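Local coordinates for protein transcriptional regulator fur family (Xanthomonas campestris pv. campestris, PDB 7DH8) that is a zinc-binding repressor of the Fur family that probably senses zinc and controls transcription of zinc-uptake genes by binding their regulatory DNA, at residues 106-111 against 129-134; 117-122 against 155-160; 123-128 against 160-165. One frame throughout, in Å; residues are numbered along the deposited sequence.

How the contacts relate
Along the chain the six segments alternate, so the three contacts cross one another and none nests inside another. Contact 1 closes a short loop, from the end of strand 104-107 to strand 129-131, and brings two zinc ligands together. Contact 2 closes a longer one by pairing strand 119-123, in the centre of the three-stranded sheet, with strand 151-160. Contact 3 continues that pairing into the loop after strand 119-123 and the start of helix 164-168, round a second zinc. Contacts 1 and 2 share the sheet, where Val130 N lies 2.8 Å from Leu121 O; contacts 2 and 3 share His160.

Contact 1: residues 106-111 against 129-134; sequences VACHHP and AVELED. With ZN (zinc ion), chain B.
This is a metal-bridged surface contact, in which one of the two zinc ions of the subunit joins the end of the two-stranded hairpin 96-107 to strand 129-131 of the dimerisation-domain sheet. Little apolar packing joins the two segments; Val106 CG1 merely approaches Ala129 CB, and Glu131 carries most of the rest. Its CG stands anti to the backbone N (chi1 -179°) and the chain stays extended, which delivers the carboxylate to the metal. OE2 of Glu131 binds the zinc at 2.0 Å, next to SG of Cys108 at 2.1 Å, while OE1 of Glu131 stays 3.0 Å from the ion, so the carboxylate coordinates through one oxygen.

OE1 turns instead to the 106-111 segment, taking a weak hydrogen bond from His109 N at 3.4 Å. One water donates hydrogen bonds to OE1 and to Ala107 O. A second, in the plane of the His109 ring at its edge, is hydrogen-bonded to NE2 and donates to Glu131 OE2 and Leu132 O. The His109 ring, its plane 45° from that of the carboxylate, lies across the glutamate stem: CB of Glu131 sits over one face, 4.0 Å from the ring centroid in a CH-pi contact, and CD2 of His110 covers the other. The zinc bond, together with the hydrogen bonds to both oxygens, probably fixes the rotation of the carboxylate, with His109 in the second shell.

His97, from strand 96-99, and His116 complete the site, consistent with the metal-sensing site of Fur-family regulators. Strand 119-123 flanks strand 129-131, with Phe120 touching both Val106 and Glu131, while beyond the strand Asp134 caps helix 135-146 and forms a salt bridge with Arg144 of the second subunit.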
loop_
_atom_site.group_PDB
_atom_site.type_symbol
_atom_site.label_atom_id
_atom_site.label_comp_id
_atom_site.label_asym_id
_atom_site.label_seq_id
_atom_site.Cartn_x
_atom_site.Cartn_y
_atom_site.Cartn_z
ATOM N N VAL A 106 9.124 -0.066 -9.827
ATOM C CA VAL A 106 9.721 -1.291 -10.357
ATOM C C VAL A 106 9.151 -1.450 -11.757
ATOM O O VAL A 106 8.030 -1.009 -12.036
ATOM C CB VAL A 106 9.441 -2.594 -9.505
ATOM C CG1 VAL A 106 10.243 -2.672 -8.218
ATOM C CG2 VAL A 106 7.896 -2.798 -9.217
ATOM N N ALA A 107 9.927 -2.054 -12.650
ATOM C CA ALA A 107 9.433 -2.277 -13.995
ATOM C C ALA A 107 8.478 -3.465 -13.978
ATOM O O ALA A 107 8.650 -4.418 -13.200
ATOM C CB ALA A 107 10.585 -2.520 -14.978
ATOM N N CYS A 108 7.441 -3.393 -14.804
ATOM C CA CYS A 108 6.570 -4.558 -14.916
ATOM C C CYS A 108 7.272 -5.651 -15.725
ATOM O O CYS A 108 7.736 -5.417 -16.848
ATOM C CB CYS A 108 5.235 -4.209 -15.553
ATOM S SG CYS A 108 4.137 -5.725 -15.795
ATOM N N HIS A 109 7.335 -6.841 -15.138
ATOM C CA HIS A 109 8.007 -8.005 -15.706
ATOM C C HIS A 109 7.315 -8.493 -16.995
ATOM O O HIS A 109 8.013 -9.000 -17.885
ATOM C CB HIS A 109 8.324 -8.996 -14.577
ATOM C CG HIS A 109 7.131 -9.760 -14.076
ATOM N ND1 HIS A 109 7.186 -11.099 -13.735
ATOM C CD2 HIS A 109 5.840 -9.384 -13.898
ATOM C CE1 HIS A 109 5.986 -11.509 -13.355
ATOM N NE2 HIS A 109 5.151 -10.490 -13.448
ATOM N N HIS A 110 5.965 -8.353 -17.126
ATOM C CA HIS A 110 5.217 -8.633 -18.353
ATOM C C HIS A 110 4.336 -7.433 -18.676
ATOM O O HIS A 110 3.311 -7.189 -18.018
ATOM C CB HIS A 110 4.428 -9.894 -18.021
ATOM C CG HIS A 110 5.262 -11.130 -18.142
ATOM N ND1 HIS A 110 5.906 -11.468 -19.316
ATOM C CD2 HIS A 110 5.644 -12.051 -17.222
ATOM C CE1 HIS A 110 6.623 -12.562 -19.122
ATOM N NE2 HIS A 110 6.485 -12.934 -17.861
ATOM N N PRO A 111 4.695 -6.703 -19.737
ATOM C CA PRO A 111 4.271 -5.297 -19.848
ATOM C C PRO A 111 2.936 -5.186 -20.561
ATOM O O PRO A 111 2.150 -4.279 -20.237
ATOM C CB PRO A 111 5.335 -4.572 -20.686
ATOM C CG PRO A 111 6.018 -5.671 -21.458
ATOM C CD PRO A 111 6.083 -6.813 -20.482
ATOM N N ALA A 129 11.538 -7.050 -4.540
ATOM C CA ALA A 129 10.104 -7.085 -4.798
ATOM C C ALA A 129 9.834 -8.050 -5.939
ATOM O O ALA A 129 10.440 -7.963 -7.010
ATOM C CB ALA A 129 9.547 -5.716 -5.141
ATOM N N VAL A 130 8.955 -9.001 -5.696
ATOM C CA VAL A 130 8.635 -9.992 -6.721
ATOM C C VAL A 130 7.185 -9.778 -7.113
ATOM O O VAL A 130 6.302 -9.780 -6.246
ATOM C CB VAL A 130 8.850 -11.428 -6.229
ATOM C CG1 VAL A 130 8.407 -12.430 -7.353
ATOM C CG2 VAL A 130 10.318 -11.665 -5.873
ATOM N N GLU A 131 6.935 -9.705 -8.421
ATOM C CA GLU A 131 5.617 -9.445 -8.967
ATOM C C GLU A 131 4.971 -10.768 -9.338
ATOM O O GLU A 131 5.510 -11.482 -10.167
ATOM C CB GLU A 131 5.702 -8.583 -10.221
ATOM C CG GLU A 131 4.281 -8.299 -10.781
ATOM C CD GLU A 131 4.289 -7.384 -12.005
ATOM O OE1 GLU A 131 5.351 -6.810 -12.339
ATOM O OE2 GLU A 131 3.209 -7.207 -12.635
ATOM N N LEU A 132 3.800 -11.055 -8.780
ATOM C CA LEU A 132 3.065 -12.262 -9.125
ATOM C C LEU A 132 1.899 -11.889 -10.040
ATOM O O LEU A 132 1.681 -10.723 -10.392
ATOM C CB LEU A 132 2.579 -12.966 -7.844
ATOM C CG LEU A 132 3.646 -13.265 -6.770
ATOM C CD1 LEU A 132 3.056 -14.133 -5.664
ATOM C CD2 LEU A 132 4.848 -13.979 -7.407
ATOM N N GLU A 133 1.141 -12.888 -10.433
ATOM C CA GLU A 133 -0.191 -12.680 -11.009
ATOM C C GLU A 133 -1.252 -13.640 -10.491
ATOM O O GLU A 133 -1.146 -14.846 -10.738
ATOM C CB GLU A 133 -0.203 -12.962 -12.512
ATOM C CG GLU A 133 -1.558 -12.692 -13.211
ATOM C CD GLU A 133 -2.471 -13.937 -13.205
ATOM O OE1 GLU A 133 -1.996 -15.005 -12.712
ATOM O OE2 GLU A 133 -3.632 -13.875 -13.732
ATOM N N ASP A 134 -2.248 -13.121 -9.737
ATOM C CA ASP A 134 -3.329 -13.972 -9.187
ATOM C C ASP A 134 -4.631 -13.303 -9.636
ATOM O O ASP A 134 -4.930 -12.190 -9.201
ATOM C CB ASP A 134 -3.101 -13.994 -7.689
ATOM C CG ASP A 134 -3.717 -15.242 -7.042
ATOM O OD1 ASP A 134 -4.920 -15.513 -7.266
ATOM O OD2 ASP A 134 -2.967 -15.993 -6.358
HETATM ZN ZN ZN B . 3.110 -5.715 -14.006
HETATM O O HOH W 1 7.720 -5.997 -11.290
HETATM O O HOH W 2 2.197 -9.790 -13.253
#

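Contact 2: residues 117-122 against 155-160; sequences SVPFLI and QTLEVH
Backbone hydrogen bonds dominate the pairing of strand 119-122 with strand 155-160, which run parallel, with 28° between the axes of these short segments. Phe120 uses both its N-H and its C=O: its N donates to Leu157 O at 3.0 Å, approaching from above the carbonyl plane, and its O receives Val159 N at 2.6 Å, nearly along the C=O axis. Ile122 N then donates to Val159 O almost as straight, at 2.8 Å.

At the start of the pair, water and a side chain replace direct bonds. One water accepts from Leu157 N and bridges to Val118 O; another accepts from Val118 N and bridges to Gln155 O. Ser117 OG, anti to its carbonyl carbon (chi1 -72°), accepts Gln155 N at 2.9 Å, almost linearly.

These strands belong to the mixed sheet of the Fur-family dimerisation domain, in which 129-131 runs antiparallel along the other edge of 119-123; strand 155-160 pairs antiparallel with its counterpart in the second subunit, carrying the sheet across the interface.

Side chains pack on both faces. Leu121 CD2 lies alongside Val159 CB at 3.6 Å, and Pro119 CG reaches Leu157 CD1 on the same face. On the other, Ile122 CD1 runs beside the extended stem of Glu158, whose carboxylate is held by Ser101 OG and Glu100 N. The Phe120 ring has Leu157 O in plane at its edge and stacks edge-to-face with His97.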
loop_
_atom_site.group_PDB
_atom_site.type_symbol
_atom_site.label_atom_id
_atom_site.label_comp_id
_atom_site.label_asym_id
_atom_site.label_seq_id
_atom_site.Cartn_x
_atom_site.Cartn_y
_atom_site.Cartn_z
ATOM N N SER A 117 -3.826 -5.275 -11.706
ATOM C CA SER A 117 -3.587 -5.352 -10.278
ATOM C C SER A 117 -2.986 -6.718 -9.997
ATOM O O SER A 117 -3.492 -7.732 -10.518
ATOM C CB SER A 117 -4.905 -5.140 -9.525
ATOM O OG SER A 117 -5.198 -3.756 -9.681
ATOM N N VAL A 118 -1.873 -6.734 -9.248
ATOM C CA VAL A 118 -1.153 -7.988 -8.971
ATOM C C VAL A 118 -0.487 -7.905 -7.607
ATOM O O VAL A 118 -0.071 -6.834 -7.193
ATOM C CB VAL A 118 -0.073 -8.304 -10.017
ATOM C CG1 VAL A 118 -0.678 -8.675 -11.344
ATOM C CG2 VAL A 118 0.969 -7.142 -10.093
ATOM N N PRO A 119 -0.343 -9.018 -6.913
ATOM C CA PRO A 119 0.447 -9.036 -5.681
ATOM C C PRO A 119 1.932 -8.879 -5.966
ATOM O O PRO A 119 2.469 -9.363 -6.972
ATOM C CB PRO A 119 0.164 -10.438 -5.101
ATOM C CG PRO A 119 -1.108 -10.917 -5.853
ATOM C CD PRO A 119 -0.951 -10.322 -7.206
ATOM N N PHE A 120 2.581 -8.284 -4.999
ATOM C CA PHE A 120 4.022 -8.182 -4.860
ATOM C C PHE A 120 4.438 -8.764 -3.531
ATOM O O PHE A 120 3.785 -8.483 -2.516
ATOM C CB PHE A 120 4.462 -6.692 -4.894
ATOM C CG PHE A 120 4.346 -6.110 -6.228
ATOM C CD1 PHE A 120 3.158 -5.520 -6.620
ATOM C CD2 PHE A 120 5.390 -6.188 -7.122
ATOM C CE1 PHE A 120 3.015 -5.029 -7.889
ATOM C CE2 PHE A 120 5.237 -5.691 -8.401
ATOM C CZ PHE A 120 4.069 -5.116 -8.773
ATOM N N LEU A 121 5.532 -9.568 -3.538
ATOM C CA LEU A 121 6.214 -9.994 -2.326
ATOM C C LEU A 121 7.377 -9.037 -2.118
ATOM O O LEU A 121 8.260 -8.951 -2.969
ATOM C CB LEU A 121 6.747 -11.425 -2.457
ATOM C CG LEU A 121 5.744 -12.495 -2.946
ATOM C CD1 LEU A 121 6.413 -13.812 -3.166
ATOM C CD2 LEU A 121 4.553 -12.567 -1.953
ATOM N N ILE A 122 7.390 -8.318 -1.011
ATOM C CA ILE A 122 8.408 -7.303 -0.784
ATOM C C ILE A 122 9.154 -7.679 0.475
ATOM O O ILE A 122 8.561 -7.784 1.540
ATOM C CB ILE A 122 7.798 -5.891 -0.689
ATOM C CG1 ILE A 122 7.032 -5.564 -1.955
ATOM C CG2 ILE A 122 8.925 -4.792 -0.515
ATOM C CD1 ILE A 122 6.168 -4.210 -1.773
ATOM N N GLN A 155 -6.157 -2.356 -7.365
ATOM C CA GLN A 155 -5.827 -2.848 -6.035
ATOM C C GLN A 155 -4.348 -2.803 -5.699
ATOM O O GLN A 155 -3.519 -3.194 -6.524
ATOM C CB GLN A 155 -6.287 -4.334 -5.952
ATOM C CG GLN A 155 -7.792 -4.491 -6.315
ATOM C CD GLN A 155 -8.227 -5.957 -6.190
ATOM O OE1 GLN A 155 -7.517 -6.759 -5.594
ATOM N NE2 GLN A 155 -9.375 -6.302 -6.755
ATOM N N THR A 156 -4.032 -2.443 -4.444
ATOM C CA THR A 156 -2.676 -2.451 -3.927
ATOM C C THR A 156 -2.559 -3.692 -3.076
ATOM O O THR A 156 -3.254 -3.798 -2.059
ATOM C CB THR A 156 -2.408 -1.212 -3.056
ATOM O OG1 THR A 156 -2.488 -0.054 -3.866
ATOM C CG2 THR A 156 -0.983 -1.307 -2.451
ATOM N N LEU A 157 -1.710 -4.639 -3.503
ATOM C CA LEU A 157 -1.569 -5.937 -2.864
ATOM C C LEU A 157 -0.068 -6.123 -2.652
ATOM O O LEU A 157 0.703 -6.379 -3.583
ATOM C CB LEU A 157 -2.172 -7.083 -3.694
ATOM C CG LEU A 157 -3.597 -6.757 -4.232
ATOM C CD1 LEU A 157 -3.857 -7.711 -5.394
ATOM C CD2 LEU A 157 -4.614 -6.896 -3.112
ATOM N N GLU A 158 0.371 -5.981 -1.422
ATOM C CA GLU A 158 1.808 -6.083 -1.170
ATOM C C GLU A 158 2.005 -6.978 0.041
ATOM O O GLU A 158 1.568 -6.655 1.140
ATOM C CB GLU A 158 2.390 -4.694 -0.982
ATOM C CG GLU A 158 2.094 -3.783 -2.218
ATOM C CD GLU A 158 2.621 -2.326 -2.113
ATOM O OE1 GLU A 158 3.093 -1.898 -1.057
ATOM O OE2 GLU A 158 2.526 -1.611 -3.125
ATOM N N VAL A 159 2.692 -8.075 -0.144
ATOM C CA VAL A 159 2.903 -9.018 0.947
ATOM C C VAL A 159 4.264 -8.724 1.547
ATOM O O VAL A 159 5.276 -8.739 0.823
ATOM C CB VAL A 159 2.784 -10.462 0.438
ATOM C CG1 VAL A 159 3.079 -11.448 1.560
ATOM C CG2 VAL A 159 1.369 -10.678 -0.125
ATOM N N HIS A 160 4.306 -8.523 2.872
ATOM C CA HIS A 160 5.564 -8.277 3.570
ATOM C C HIS A 160 6.065 -9.511 4.317
ATOM O O HIS A 160 5.328 -10.462 4.587
ATOM C CB HIS A 160 5.427 -7.123 4.565
ATOM C CG HIS A 160 4.714 -5.941 3.991
ATOM N ND1 HIS A 160 5.347 -4.993 3.199
ATOM C CD2 HIS A 160 3.415 -5.545 4.106
ATOM C CE1 HIS A 160 4.460 -4.067 2.843
ATOM N NE2 HIS A 160 3.278 -4.396 3.361
HETATM O O HOH W 3 -0.285 -4.451 -5.823
HETATM O O HOH W 4 -1.454 -3.938 -8.176
#

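Contact 3: residues 123-128 against 160-165; sequences CDRCHS and HGLCAK. With ZN (zinc ion), chain C.
The guanidinium of Arg125 has CD2 of Leu162 over one face, offset toward its rim, while CD1 of Leu162 comes within 3.7 Å of NH2 of Arg125. CB of Arg125 also touches Leu162 CD2, and a bend at chi3 folds the far end of the chain back so that the guanidinium meets the same leucine. The Asp124 carboxylate crosses the His160 side chain at about a right angle, their planes 29° apart, with OD1 of Asp124 3.3 Å from His160 CB; NE2 of this histidine is hydrogen-bonded to Thr156 OG1 of the second subunit.

Backbone pairing carries on past the strands: Asp124 N donates to Gly161 O at 2.6 Å, almost straight along the C=O axis, and Asp124 OD1 takes a weak return bond from Gly161 N. At the backbone angles of Gly161, phi 143° and psi -148°, a CB would press against the carbonyl O of His160.

The centre is a tetracysteine zinc site, with two CxxC pairs contributed by the two segments and the helix that follows. SG of Cys123, anti to its backbone N, meets the zinc at 2.3 Å; SG of Cys126 does so at 2.2 Å and SG of Cys163 at 2.4 Å, both from the crowded position between N and the carbonyl carbon. Cys166 is the fourth ligand.

Cys123 SG accepts three backbone N-H groups, those of Arg125, Cys126 and, across the contact, Cys163, the last at 3.3 Å and nearly linear. Such N-H to sulfur bonds would offset part of the negative charge of four thiolates round one zinc, consistent with a structural metal that ties the loop to helix 164-168.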
loop_
_atom_site.group_PDB
_atom_site.type_symbol
_atom_site.label_atom_id
_atom_site.label_comp_id
_atom_site.label_asym_id
_atom_site.label_seq_id
_atom_site.Cartn_x
_atom_site.Cartn_y
_atom_site.Cartn_z
ATOM N N CYS A 123 10.460 -7.964 0.349
ATOM C CA CYS A 123 11.189 -8.429 1.508
ATOM C C CYS A 123 11.413 -7.231 2.415
ATOM O O CYS A 123 11.876 -6.191 1.954
ATOM C CB CYS A 123 12.529 -9.059 1.107
ATOM S SG CYS A 123 13.503 -9.575 2.504
ATOM N N ASP A 124 11.140 -7.404 3.708
ATOM C CA ASP A 124 11.372 -6.340 4.673
ATOM C C ASP A 124 12.855 -6.003 4.817
ATOM O O ASP A 124 13.188 -4.877 5.175
ATOM C CB ASP A 124 10.829 -6.743 6.043
ATOM C CG ASP A 124 9.309 -6.863 6.074
ATOM O OD1 ASP A 124 8.612 -6.337 5.169
ATOM O OD2 ASP A 124 8.812 -7.493 7.037
ATOM N N ARG A 125 13.757 -6.962 4.607
ATOM C CA ARG A 125 15.159 -6.734 4.976
ATOM C C ARG A 125 16.009 -6.270 3.781
ATOM O O ARG A 125 16.720 -5.264 3.874
ATOM C CB ARG A 125 15.712 -8.015 5.607
ATOM C CG ARG A 125 17.256 -7.928 5.988
ATOM C CD ARG A 125 17.664 -9.046 6.929
ATOM N NE ARG A 125 16.697 -9.205 7.998
ATOM C CZ ARG A 125 16.410 -10.384 8.531
ATOM N NH1 ARG A 125 17.053 -11.456 8.079
ATOM N NH2 ARG A 125 15.490 -10.489 9.496
ATOM N N CYS A 126 15.914 -6.942 2.636
ATOM C CA CYS A 126 16.753 -6.628 1.487
ATOM C C CYS A 126 16.013 -5.809 0.442
ATOM O O CYS A 126 16.640 -5.376 -0.547
ATOM C CB CYS A 126 17.281 -7.927 0.846
ATOM S SG CYS A 126 16.058 -8.901 -0.128
ATOM N N HIS A 127 14.695 -5.620 0.633
ATOM C CA HIS A 127 13.804 -4.759 -0.151
ATOM C C HIS A 127 13.563 -5.282 -1.563
ATOM O O HIS A 127 13.033 -4.535 -2.387
ATOM C CB HIS A 127 14.326 -3.303 -0.226
ATOM C CG HIS A 127 14.793 -2.772 1.107
ATOM N ND1 HIS A 127 16.101 -2.394 1.358
ATOM C CD2 HIS A 127 14.134 -2.636 2.285
ATOM C CE1 HIS A 127 16.221 -2.035 2.625
ATOM N NE2 HIS A 127 15.035 -2.152 3.204
ATOM N N SER A 128 13.944 -6.523 -1.880
ATOM C CA SER A 128 13.551 -7.066 -3.180
ATOM C C SER A 128 12.030 -7.102 -3.285
ATOM O O SER A 128 11.320 -7.244 -2.270
ATOM C CB SER A 128 14.058 -8.501 -3.394
ATOM O OG SER A 128 13.460 -9.349 -2.396
ATOM N N HIS A 160 4.306 -8.523 2.872
ATOM C CA HIS A 160 5.564 -8.277 3.570
ATOM C C HIS A 160 6.065 -9.511 4.317
ATOM O O HIS A 160 5.328 -10.462 4.587
ATOM C CB HIS A 160 5.427 -7.123 4.565
ATOM C CG HIS A 160 4.714 -5.941 3.991
ATOM N ND1 HIS A 160 5.347 -4.993 3.199
ATOM C CD2 HIS A 160 3.415 -5.545 4.106
ATOM C CE1 HIS A 160 4.460 -4.067 2.843
ATOM N NE2 HIS A 160 3.278 -4.396 3.361
ATOM N N GLY A 161 7.337 -9.458 4.677
ATOM C CA GLY A 161 8.002 -10.583 5.326
ATOM C C GLY A 161 9.432 -10.655 4.811
ATOM O O GLY A 161 10.039 -9.623 4.421
ATOM N N LEU A 162 9.959 -11.879 4.726
ATOM C CA LEU A 162 11.356 -12.098 4.354
ATOM C C LEU A 162 11.448 -13.002 3.133
ATOM O O LEU A 162 10.797 -14.062 3.086
ATOM C CB LEU A 162 12.127 -12.740 5.498
ATOM C CG LEU A 162 12.246 -11.867 6.771
ATOM C CD1 LEU A 162 12.915 -12.646 7.928
ATOM C CD2 LEU A 162 12.936 -10.517 6.493
ATOM N N CYS A 163 12.286 -12.610 2.173
ATOM C CA CYS A 163 12.512 -13.511 1.052
ATOM C C CYS A 163 13.319 -14.739 1.510
ATOM O O CYS A 163 13.793 -14.812 2.648
ATOM C CB CYS A 163 13.205 -12.775 -0.075
ATOM S SG CYS A 163 15.055 -12.516 0.344
ATOM N N ALA A 164 13.388 -15.768 0.643
ATOM C CA ALA A 164 14.057 -17.005 1.025
ATOM C C ALA A 164 15.484 -16.756 1.476
ATOM O O ALA A 164 15.943 -17.361 2.444
ATOM C CB ALA A 164 14.106 -17.993 -0.127
ATOM N N LYS A 165 16.216 -15.908 0.759
ATOM C CA LYS A 165 17.627 -15.660 1.130
ATOM C C LYS A 165 17.729 -15.098 2.543
ATOM O O LYS A 165 18.526 -15.563 3.364
ATOM C CB LYS A 165 18.264 -14.654 0.162
ATOM C CG LYS A 165 18.807 -15.217 -1.089
ATOM C CD LYS A 165 17.776 -15.678 -2.108
ATOM C CE LYS A 165 18.493 -15.875 -3.447
ATOM N NZ LYS A 165 19.071 -14.542 -3.848
HETATM ZN ZN ZN C . 15.381 -10.414 1.378
#